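Local coordinates for protein DegQ (Legionella fallonii, PDB 3PV2) that probably works as an HtrA-family serine protease and chaperone, building large 12-subunit assemblies that enclose the sites where proteins are degraded, at residues E279-S287 and K313-K321; V385-A393 and I404-S412. One frame throughout, in Å; residues are numbered along the deposited sequence.

Contact 1: residues E279-S287 and K313-K321; sequences EDFQGALVS and KITQATQVK
Gly283 lies beside Thr315 and Ala284 beside Ala317, each pair with its CA atoms 4.3 Å apart, yet no direct hydrogen bond joins the two backbones. The approach at Gly283 is made by carbon instead. Its CA-H points at the carbonyl oxygen of Ile314, with Gly283 CA 3.4 Å from Ile314 O and an angle of 156° at the hydrogen. A water bridges the next step: it donates to Gly283 O, the water oxygen lying 2.7 Å from Gly283 O, and accepts a weak bond from Ala317 N. Ala284 turns its methyl group toward 313-321. Ala284 CB touches Val320 CG2 at 3.5 Å, a tight fit for two carbons. Ala284 CB also lies 4.0 Å from Ile314 CG2, and the CA of Ala317 packs against the same methyl.

Both segments belong to the first PDZ domain. Here the start of strand 284-289 meets the chain that leads into helix 318-325. Ala317 touches Val264 and Gln316 touches His266 of strand 262-266. That strand and the helix probably correspond to the pair that flanks the peptide groove in PDZ domains.

At the solvent side, Gln282 and Thr315 lie alongside each other and point the same way. With CG anti to its carbonyl carbon (chi1 -61°), Gln282 lays its amide against the CB and CG2 of Thr315. Gln282 OE1 is 3.7 Å from Thr315 CG2. Gln319 OE1 holds the bend before the helix with two bonds. Thr315 N donates to Gln319 OE1 at 2.7 Å in the carbonyl plane, and Gln316 N donates to it from above that plane.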
loop_
_atom_site.group_PDB
_atom_site.type_symbol
_atom_site.label_atom_id
_atom_site.label_comp_id
_atom_site.label_asym_id
_atom_site.label_seq_id
_atom_site.Cartn_x
_atom_site.Cartn_y
_atom_site.Cartn_z
ATOM N N GLU B 279 5.072 -65.363 1.744
ATOM C CA GLU B 279 4.639 -64.067 1.322
ATOM C C GLU B 279 3.529 -63.560 2.168
ATOM O O GLU B 279 3.437 -62.369 2.406
ATOM C CB GLU B 279 4.272 -64.048 -0.189
ATOM C CG GLU B 279 3.016 -64.856 -0.542
ATOM C CD GLU B 279 2.619 -64.721 -2.047
ATOM O OE1 GLU B 279 3.496 -64.354 -2.896
ATOM O OE2 GLU B 279 1.419 -65.020 -2.363
ATOM N N ASP B 280 2.729 -64.433 2.747
ATOM C CA ASP B 280 1.657 -63.941 3.600
ATOM C C ASP B 280 2.036 -63.994 5.060
ATOM O O ASP B 280 1.179 -63.851 5.934
ATOM C CB ASP B 280 0.328 -64.693 3.304
ATOM C CG ASP B 280 0.392 -66.238 3.603
ATOM O OD1 ASP B 280 1.467 -66.840 3.818
ATOM O OD2 ASP B 280 -0.682 -66.883 3.573
ATOM N N PHE B 281 3.311 -64.170 5.374
ATOM C CA PHE B 281 3.662 -64.203 6.809
ATOM C C PHE B 281 3.397 -62.848 7.456
ATOM O O PHE B 281 3.653 -61.799 6.859
ATOM C CB PHE B 281 5.132 -64.573 7.033
ATOM C CG PHE B 281 5.428 -64.956 8.450
ATOM C CD1 PHE B 281 6.162 -64.109 9.259
ATOM C CD2 PHE B 281 4.897 -66.130 9.003
ATOM C CE1 PHE B 281 6.434 -64.449 10.590
ATOM C CE2 PHE B 281 5.142 -66.487 10.354
ATOM C CZ PHE B 281 5.929 -65.605 11.137
ATOM N N GLN B 282 2.922 -62.847 8.675
ATOM C CA GLN B 282 2.601 -61.571 9.314
ATOM C C GLN B 282 3.313 -61.387 10.651
ATOM O O GLN B 282 3.580 -62.325 11.375
ATOM C CB GLN B 282 1.093 -61.476 9.551
ATOM C CG GLN B 282 0.165 -61.526 8.296
ATOM C CD GLN B 282 -1.319 -61.412 8.683
ATOM O OE1 GLN B 282 -1.913 -62.352 9.234
ATOM N NE2 GLN B 282 -1.911 -60.244 8.409
ATOM N N GLY B 283 3.556 -60.134 10.960
ATOM C CA GLY B 283 4.134 -59.715 12.196
ATOM C C GLY B 283 4.756 -58.358 12.006
ATOM O O GLY B 283 4.506 -57.740 10.982
ATOM N N ALA B 284 5.481 -57.902 13.030
ATOM C CA ALA B 284 6.172 -56.618 13.047
ATOM C C ALA B 284 7.680 -56.852 12.919
ATOM O O ALA B 284 8.238 -57.584 13.718
ATOM C CB ALA B 284 5.875 -55.859 14.360
ATOM N N LEU B 285 8.333 -56.212 11.973
ATOM C CA LEU B 285 9.753 -56.418 11.765
ATOM C C LEU B 285 10.505 -55.484 12.657
ATOM O O LEU B 285 10.261 -54.295 12.654
ATOM C CB LEU B 285 10.066 -56.115 10.337
ATOM C CG LEU B 285 11.507 -56.002 9.861
ATOM C CD1 LEU B 285 12.252 -57.255 10.227
ATOM C CD2 LEU B 285 11.581 -55.783 8.345
ATOM N N VAL B 286 11.420 -56.012 13.449
ATOM C CA VAL B 286 12.195 -55.152 14.321
ATOM C C VAL B 286 13.366 -54.552 13.524
ATOM O O VAL B 286 14.240 -55.267 12.963
ATOM C CB VAL B 286 12.738 -55.920 15.477
ATOM C CG1 VAL B 286 13.687 -55.007 16.287
ATOM C CG2 VAL B 286 11.648 -56.391 16.375
ATOM N N SER B 287 13.404 -53.224 13.412
ATOM C CA SER B 287 14.522 -52.594 12.635
ATOM C C SER B 287 15.672 -52.075 13.449
ATOM O O SER B 287 16.709 -51.741 12.908
ATOM C CB SER B 287 13.986 -51.419 11.826
ATOM O OG SER B 287 13.190 -50.537 12.601
ATOM N N LYS B 313 -1.941 -61.355 19.584
ATOM C CA LYS B 313 -1.407 -61.760 18.339
ATOM C C LYS B 313 -1.000 -60.515 17.499
ATOM O O LYS B 313 -1.787 -59.584 17.327
ATOM C CB LYS B 313 -2.439 -62.602 17.634
ATOM C CG LYS B 313 -1.860 -63.520 16.609
ATOM C CD LYS B 313 -1.013 -64.679 17.217
ATOM C CE LYS B 313 -0.104 -65.299 16.078
ATOM N NZ LYS B 313 1.298 -65.646 16.519
ATOM N N ILE B 314 0.242 -60.474 17.015
ATOM C CA ILE B 314 0.665 -59.306 16.237
ATOM C C ILE B 314 0.797 -59.621 14.752
ATOM O O ILE B 314 1.591 -60.448 14.343
ATOM C CB ILE B 314 1.915 -58.557 16.845
ATOM C CG1 ILE B 314 1.429 -57.484 17.855
ATOM C CG2 ILE B 314 2.591 -57.769 15.752
ATOM C CD1 ILE B 314 1.583 -57.776 19.122
ATOM N N THR B 315 -0.040 -58.959 13.960
ATOM C CA THR B 315 -0.063 -59.123 12.530
ATOM C C THR B 315 0.327 -57.843 11.799
ATOM O O THR B 315 0.497 -57.862 10.599
ATOM C CB THR B 315 -1.489 -59.564 12.027
ATOM O OG1 THR B 315 -2.460 -58.551 12.328
ATOM C CG2 THR B 315 -1.913 -60.900 12.637
ATOM N N GLN B 316 0.473 -56.734 12.520
ATOM C CA GLN B 316 0.776 -55.445 11.887
ATOM C C GLN B 316 1.682 -54.648 12.777
ATOM O O GLN B 316 1.481 -54.650 13.992
ATOM C CB GLN B 316 -0.498 -54.634 11.749
ATOM C CG GLN B 316 -1.603 -55.280 10.934
ATOM C CD GLN B 316 -1.754 -54.592 9.603
ATOM O OE1 GLN B 316 -2.859 -54.219 9.211
ATOM N NE2 GLN B 316 -0.642 -54.388 8.914
ATOM N N ALA B 317 2.652 -53.954 12.192
ATOM C CA ALA B 317 3.587 -53.180 12.981
ATOM C C ALA B 317 2.887 -52.146 13.901
ATOM O O ALA B 317 3.357 -51.872 14.986
ATOM C CB ALA B 317 4.614 -52.453 12.092
ATOM N N THR B 318 1.836 -51.506 13.428
ATOM C CA THR B 318 1.117 -50.507 14.240
ATOM C C THR B 318 0.643 -51.053 15.596
ATOM O O THR B 318 0.688 -50.352 16.590
ATOM C CB THR B 318 -0.081 -49.944 13.492
ATOM O OG1 THR B 318 -0.755 -51.016 12.811
ATOM C CG2 THR B 318 0.396 -48.896 12.489
ATOM N N GLN B 319 0.311 -52.314 15.655
ATOM C CA GLN B 319 -0.153 -52.908 16.913
ATOM C C GLN B 319 0.915 -52.969 17.999
ATOM O O GLN B 319 0.570 -53.042 19.160
ATOM C CB GLN B 319 -0.729 -54.324 16.728
ATOM C CG GLN B 319 -1.723 -54.451 15.699
ATOM C CD GLN B 319 -2.038 -55.914 15.398
ATOM O OE1 GLN B 319 -1.169 -56.695 15.026
ATOM N NE2 GLN B 319 -3.295 -56.290 15.578
ATOM N N VAL B 320 2.197 -52.903 17.655
ATOM C CA VAL B 320 3.210 -53.068 18.660
ATOM C C VAL B 320 3.223 -51.830 19.523
ATOM O O VAL B 320 3.255 -51.893 20.764
ATOM C CB VAL B 320 4.557 -53.292 18.019
ATOM C CG1 VAL B 320 5.710 -53.093 19.030
ATOM C CG2 VAL B 320 4.588 -54.649 17.358
ATOM N N LYS B 321 3.097 -50.702 18.854
ATOM C CA LYS B 321 3.273 -49.371 19.463
ATOM C C LYS B 321 2.095 -49.159 20.393
ATOM O O LYS B 321 2.231 -48.910 21.615
ATOM C CB LYS B 321 3.320 -48.350 18.335
ATOM C CG LYS B 321 3.814 -49.027 16.954
ATOM C CD LYS B 321 4.190 -48.037 15.798
ATOM C CE LYS B 321 5.612 -47.434 15.938
ATOM N NZ LYS B 321 6.206 -46.947 14.612
HETATM O O HOH W 1 3.661 -55.578 9.653
#

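Contact 2: residues V385-A393 and I404-S412; sequences VIGVQVVGA and IRPGDIIIS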
loop_
_atom_site.group_PDB
_atom_site.type_symbol
_atom_site.label_atom_id
_atom_site.label_comp_id
_atom_site.label_asym_id
_atom_site.label_seq_id
_atom_site.Cartn_x
_atom_site.Cartn_y
_atom_site.Cartn_z
ATOM N N VAL B 385 45.871 -30.997 13.017
ATOM C CA VAL B 385 44.946 -31.209 14.134
ATOM C C VAL B 385 44.528 -32.680 14.161
ATOM O O VAL B 385 43.935 -33.162 13.190
ATOM C CB VAL B 385 43.737 -30.283 14.012
ATOM C CG1 VAL B 385 42.725 -30.583 15.095
ATOM C CG2 VAL B 385 44.201 -28.834 14.191
ATOM N N ILE B 386 44.788 -33.345 15.306
ATOM C CA ILE B 386 44.412 -34.721 15.578
ATOM C C ILE B 386 43.572 -34.762 16.818
ATOM O O ILE B 386 43.909 -34.151 17.859
ATOM C CB ILE B 386 45.625 -35.591 15.816
ATOM C CG1 ILE B 386 46.444 -35.701 14.541
ATOM C CG2 ILE B 386 45.193 -36.984 16.087
ATOM C CD1 ILE B 386 47.961 -36.160 14.769
ATOM N N GLY B 387 42.427 -35.424 16.749
ATOM C CA GLY B 387 41.528 -35.300 17.880
ATOM C C GLY B 387 40.237 -35.997 17.572
ATOM O O GLY B 387 40.172 -36.822 16.674
ATOM N N VAL B 388 39.233 -35.650 18.348
ATOM C CA VAL B 388 37.900 -36.241 18.181
ATOM C C VAL B 388 36.959 -35.113 17.918
ATOM O O VAL B 388 36.861 -34.176 18.734
ATOM C CB VAL B 388 37.458 -37.000 19.442
ATOM C CG1 VAL B 388 35.938 -37.334 19.389
ATOM C CG2 VAL B 388 38.253 -38.297 19.546
ATOM N N GLN B 389 36.280 -35.163 16.791
ATOM C CA GLN B 389 35.333 -34.151 16.418
ATOM C C GLN B 389 34.019 -34.423 17.017
ATOM O O GLN B 389 33.531 -35.575 16.972
ATOM C CB GLN B 389 35.189 -34.125 14.913
ATOM C CG GLN B 389 34.181 -33.201 14.367
ATOM C CD GLN B 389 34.263 -33.140 12.860
ATOM O OE1 GLN B 389 34.049 -34.143 12.167
ATOM N NE2 GLN B 389 34.563 -31.992 12.350
ATOM N N VAL B 390 33.393 -33.378 17.571
ATOM C CA VAL B 390 32.039 -33.536 18.133
ATOM C C VAL B 390 31.068 -33.190 16.995
ATOM O O VAL B 390 30.950 -32.046 16.578
ATOM C CB VAL B 390 31.776 -32.587 19.276
ATOM C CG1 VAL B 390 30.322 -32.748 19.772
ATOM C CG2 VAL B 390 32.849 -32.783 20.437
ATOM N N VAL B 391 30.391 -34.189 16.464
ATOM C CA VAL B 391 29.553 -34.013 15.316
ATOM C C VAL B 391 28.220 -33.534 15.815
ATOM O O VAL B 391 27.540 -32.828 15.117
ATOM C CB VAL B 391 29.328 -35.440 14.690
ATOM C CG1 VAL B 391 28.250 -35.450 13.502
ATOM C CG2 VAL B 391 30.651 -35.972 14.224
ATOM N N GLY B 392 27.820 -33.951 17.022
ATOM C CA GLY B 392 26.540 -33.542 17.584
ATOM C C GLY B 392 26.651 -33.558 19.108
ATOM O O GLY B 392 27.468 -34.271 19.685
ATOM N N ALA B 393 25.816 -32.766 19.774
ATOM C CA ALA B 393 25.757 -32.772 21.227
ATOM C C ALA B 393 24.355 -32.466 21.671
ATOM O O ALA B 393 23.837 -31.412 21.334
ATOM C CB ALA B 393 26.718 -31.699 21.731
ATOM N N ILE B 404 30.615 -27.386 25.189
ATOM C CA ILE B 404 30.972 -28.023 23.923
ATOM C C ILE B 404 29.857 -27.802 22.937
ATOM O O ILE B 404 28.650 -27.876 23.291
ATOM C CB ILE B 404 31.134 -29.513 24.188
ATOM C CG1 ILE B 404 32.282 -29.710 25.190
ATOM C CG2 ILE B 404 31.338 -30.288 22.911
ATOM C CD1 ILE B 404 32.440 -31.156 25.650
ATOM N N ARG B 405 30.223 -27.554 21.678
ATOM C CA ARG B 405 29.239 -27.441 20.605
ATOM C C ARG B 405 29.653 -28.238 19.346
ATOM O O ARG B 405 30.865 -28.473 19.094
ATOM C CB ARG B 405 29.123 -25.961 20.199
ATOM C CG ARG B 405 28.527 -25.032 21.274
ATOM C CD ARG B 405 27.037 -25.256 21.492
ATOM N NE ARG B 405 26.519 -24.400 22.569
ATOM C CZ ARG B 405 26.579 -24.657 23.867
ATOM N NH1 ARG B 405 27.147 -25.777 24.354
ATOM N NH2 ARG B 405 26.022 -23.797 24.694
ATOM N N PRO B 406 28.653 -28.629 18.548
ATOM C CA PRO B 406 28.925 -29.364 17.340
ATOM C C PRO B 406 30.011 -28.687 16.569
ATOM O O PRO B 406 30.072 -27.454 16.539
ATOM C CB PRO B 406 27.592 -29.320 16.586
ATOM C CG PRO B 406 26.536 -29.276 17.772
ATOM C CD PRO B 406 27.217 -28.323 18.731
ATOM N N GLY B 407 30.912 -29.463 15.961
ATOM C CA GLY B 407 32.036 -28.823 15.276
ATOM C C GLY B 407 33.302 -28.699 16.056
ATOM O O GLY B 407 34.342 -28.581 15.438
ATOM N N ASP B 408 33.219 -28.675 17.401
ATOM C CA ASP B 408 34.374 -28.692 18.237
ATOM C C ASP B 408 35.287 -29.894 18.023
ATOM O O ASP B 408 34.786 -31.002 17.808
ATOM C CB ASP B 408 33.941 -28.649 19.696
ATOM C CG ASP B 408 33.483 -27.274 20.148
ATOM O OD1 ASP B 408 33.577 -26.305 19.363
ATOM O OD2 ASP B 408 33.021 -27.135 21.337
ATOM N N ILE B 409 36.607 -29.692 18.045
ATOM C CA ILE B 409 37.504 -30.781 18.049
ATOM C C ILE B 409 38.128 -30.913 19.416
ATOM O O ILE B 409 38.798 -29.985 19.893
ATOM C CB ILE B 409 38.670 -30.657 17.013
ATOM C CG1 ILE B 409 38.179 -30.263 15.598
ATOM C CG2 ILE B 409 39.475 -31.962 16.961
ATOM C CD1 ILE B 409 37.083 -31.048 15.079
ATOM N N ILE B 410 37.938 -32.065 20.068
ATOM C CA ILE B 410 38.612 -32.382 21.318
ATOM C C ILE B 410 40.024 -32.871 21.047
ATOM O O ILE B 410 40.242 -33.933 20.444
ATOM C CB ILE B 410 37.888 -33.404 22.101
ATOM C CG1 ILE B 410 36.513 -32.855 22.469
ATOM C CG2 ILE B 410 38.608 -33.737 23.448
ATOM C CD1 ILE B 410 35.523 -34.016 22.944
ATOM N N ILE B 411 40.973 -32.031 21.413
ATOM C CA ILE B 411 42.377 -32.331 21.127
ATOM C C ILE B 411 43.203 -32.796 22.324
ATOM O O ILE B 411 44.270 -33.347 22.125
ATOM C CB ILE B 411 43.090 -31.168 20.448
ATOM C CG1 ILE B 411 43.119 -29.958 21.350
ATOM C CG2 ILE B 411 42.393 -30.803 19.139
ATOM C CD1 ILE B 411 44.268 -28.910 20.813
ATOM N N SER B 412 42.667 -32.698 23.548
ATOM C CA SER B 412 43.280 -33.272 24.702
ATOM C C SER B 412 42.237 -33.412 25.747
ATOM O O SER B 412 41.173 -32.772 25.730
ATOM C CB SER B 412 44.460 -32.382 25.154
ATOM O OG SER B 412 44.022 -31.264 25.987
HETATM O O HOH W 2 34.768 -29.618 13.135
#
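The Arg-Pro-Gly-Asp turn of the second PDZ domain, a type II turn from Arg405 to Asp408, docks on Val390 and leads into strand 409-412, which pairs antiparallel with strand 388-393. Val390 forms two bonds with the turn region: Val390 N donates to Asp408 O at 2.8 Å, and Gly407 N donates to Val390 O at 2.7 Å. Further on, Val388 and Ile410 form a hydrogen-bonded pair, with Val388 N 2.9 Å from Ile410 O and Ile410 N 2.7 Å from Val388 O. Gly387 has no side chain, which leaves the room taken by Ile410 O and Ile409 CG2. Gly387 CA can therefore come within 3.2 Å of Ile410 O.

Gln389 and Ile409 share one face of the sheet. Gln389 has CG anti to the backbone N (chi1 176°) and an extended chain, which runs over the end of Ile409. Ile409 CD1 sits 3.6 Å from Gln389 CB and also touches CG and NE2. The Gln389 amide is held through OE1, which accepts a hydrogen bond from Arg373. Val390 crosses Ile404 at about a right angle, with Val390 CG2 3.8 Å from Ile404 CG2, and also meets Ile410 CD1. Within the turn, Arg405 N reaches Asp408 OD2 at 2.8 Å from above the carboxylate plane. Arg441 forms a salt bridge with the same oxygen.

Strand 370-378 pairs with the far edge of 384-393, where Val391 and Gly392 both face Ala371 in a classic beta bulge. Strand 435-441 flanks 409-413, and helix 421-428 covers Val388 and Ile410 through Leu424.

How the contacts relate
The two contacts come in series along the chain, one in each PDZ domain, after the trypsin-like protease domain. Contact 1 closes before helix 353-362, and contact 2 opens beyond it. Their centres are 41 Å apart and their nearest atoms about 20 Å apart, so they do not meet. They share no sheet. The two domains nevertheless repeat the same strand order, in which 284-289 matches 384-393, 305-309 matches 409-413, and helix 318-325 matches helix 421-428, so the contacts join different neighbours of equivalent strands. In the assembly, Leu285 and Ser287 of contact 1 pack on Tyr447 and Met446 of a second subunit, in its second PDZ domain, so the domains help to join subunits.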